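Local coordinates for NmrA family protein (Shigella flexneri 2a, PDB 3QVO) that is of unknown function but probably binds NAD(P) through a Rossmann fold, at residues 51-56 and 69-74. Numbering follows the deposited sequence.
Sequences QTLFAR and SQIIMG
F54 lays its ring over G74 where two parallel strands, 51-55 and 69-73, run side by side. From CB the chain leaves on the face shared with T52 and I72, and CG stands anti to the backbone N (chi1 -171°). CD1 meets I72 CG2 at 3.8 Å, the methyl approaching obliquely, and CE1 touches the same methyl. CD2 and CE2 lie near G74 O and CZ near G74 C, while G74 CA sits over the ring face, 4.0 Å from the F54 ring centroid, in a CH-pi contact. With no side chain, G74 lets its CA settle directly over the ring. A85 of helix 79-86 covers both F54 and I72. On the opposite face the branches of L53 and I71 suit their place by meeting, CD1 of L53 against CG1 of I71 (4.1 Å), while I40 of helix 34-43 touches L53. Five backbone bonds alternate between the strands, among them A55 N to I72 O (3.0 Å, 165° at the hydrogen). G74 N approaches A55 O from above its carbonyl plane. With strand 24-29 pairing along its other edge, 49-55 is an inner strand of a Rossmann-type α/β sandwich, its peptide groups hydrogen-bonded to both neighbours.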
# COMPACT_ATOMS: atom_id res chain seq x y z
N GLN A 51 12.63 8.37 0.96
CA GLN A 51 11.83 7.23 0.49
C GLN A 51 12.70 6.18 -0.17
O GLN A 51 13.48 6.47 -1.05
CB GLN A 51 10.69 7.67 -0.46
CG GLN A 51 11.08 8.55 -1.65
CD GLN A 51 9.88 8.97 -2.47
OE1 GLN A 51 8.89 8.24 -2.53
NE2 GLN A 51 9.97 10.11 -3.15
N THR A 52 12.59 4.95 0.30
CA THR A 52 13.35 3.86 -0.24
C THR A 52 12.43 3.08 -1.13
O THR A 52 11.37 2.65 -0.70
CB THR A 52 13.83 2.97 0.86
OG1 THR A 52 14.66 3.72 1.75
CG2 THR A 52 14.60 1.74 0.30
N LEU A 53 12.83 2.90 -2.38
CA LEU A 53 11.95 2.36 -3.41
C LEU A 53 12.48 0.99 -3.79
O LEU A 53 13.50 0.85 -4.48
CB LEU A 53 11.93 3.27 -4.62
CG LEU A 53 11.64 4.75 -4.33
CD1 LEU A 53 11.61 5.54 -5.65
CD2 LEU A 53 10.34 4.99 -3.54
N PHE A 54 11.78 -0.03 -3.31
CA PHE A 54 12.17 -1.41 -3.41
C PHE A 54 11.35 -2.04 -4.52
O PHE A 54 10.13 -2.08 -4.43
CB PHE A 54 11.80 -2.04 -2.08
CG PHE A 54 12.31 -3.43 -1.87
CD1 PHE A 54 13.56 -3.65 -1.28
CD2 PHE A 54 11.49 -4.52 -2.13
CE1 PHE A 54 13.99 -4.94 -1.01
CE2 PHE A 54 11.90 -5.81 -1.88
CZ PHE A 54 13.16 -6.04 -1.32
N ALA A 55 12.02 -2.53 -5.56
CA ALA A 55 11.36 -3.17 -6.65
C ALA A 55 12.20 -4.25 -7.32
O ALA A 55 13.43 -4.21 -7.32
CB ALA A 55 10.97 -2.13 -7.69
N ARG A 56 11.49 -5.18 -7.94
CA ARG A 56 12.06 -6.32 -8.59
C ARG A 56 12.85 -5.88 -9.79
O ARG A 56 13.96 -6.34 -10.01
CB ARG A 56 10.92 -7.26 -9.05
CG ARG A 56 10.61 -8.43 -8.10
CD ARG A 56 9.37 -9.24 -8.56
NE ARG A 56 9.73 -10.43 -9.37
CZ ARG A 56 9.54 -11.71 -8.98
NH1 ARG A 56 9.01 -12.01 -7.78
NH2 ARG A 56 9.89 -12.71 -9.81
N SER A 69 15.22 9.85 -2.75
CA SER A 69 14.93 8.42 -2.94
C SER A 69 16.17 7.58 -2.97
O SER A 69 17.24 8.05 -3.26
CB SER A 69 14.19 8.14 -4.26
OG SER A 69 15.03 8.33 -5.40
N GLN A 70 15.98 6.32 -2.59
CA GLN A 70 16.99 5.33 -2.73
C GLN A 70 16.27 4.17 -3.40
O GLN A 70 15.19 3.75 -2.97
CB GLN A 70 17.58 4.93 -1.39
CG GLN A 70 18.56 3.82 -1.49
CD GLN A 70 19.69 3.90 -0.48
OE1 GLN A 70 19.52 3.55 0.69
NE2 GLN A 70 20.86 4.37 -0.93
N ILE A 71 16.87 3.68 -4.47
CA ILE A 71 16.25 2.65 -5.27
C ILE A 71 17.03 1.37 -5.10
O ILE A 71 18.22 1.30 -5.43
CB ILE A 71 16.20 3.02 -6.74
CG1 ILE A 71 15.23 4.19 -6.94
CG2 ILE A 71 15.71 1.81 -7.53
CD1 ILE A 71 15.40 4.89 -8.28
N ILE A 72 16.33 0.41 -4.53
CA ILE A 72 16.86 -0.89 -4.18
C ILE A 72 16.20 -2.03 -4.99
O ILE A 72 14.96 -2.10 -5.10
CB ILE A 72 16.63 -1.15 -2.72
CG1 ILE A 72 17.43 -0.10 -1.87
CG2 ILE A 72 17.05 -2.57 -2.39
CD1 ILE A 72 17.03 -0.10 -0.40
N MSE A 73 17.05 -2.85 -5.59
CA MSE A 73 16.58 -4.04 -6.31
C MSE A 73 16.33 -5.16 -5.33
O MSE A 73 17.22 -5.59 -4.62
CB MSE A 73 17.57 -4.53 -7.38
CG MSE A 73 17.01 -5.74 -8.21
SE MSE A 73 18.14 -6.12 -9.76
CE MSE A 73 19.59 -7.03 -8.80
N GLY A 74 15.10 -5.62 -5.30
CA GLY A 74 14.75 -6.75 -4.45
C GLY A 74 13.30 -7.24 -4.54
O GLY A 74 12.37 -6.54 -4.94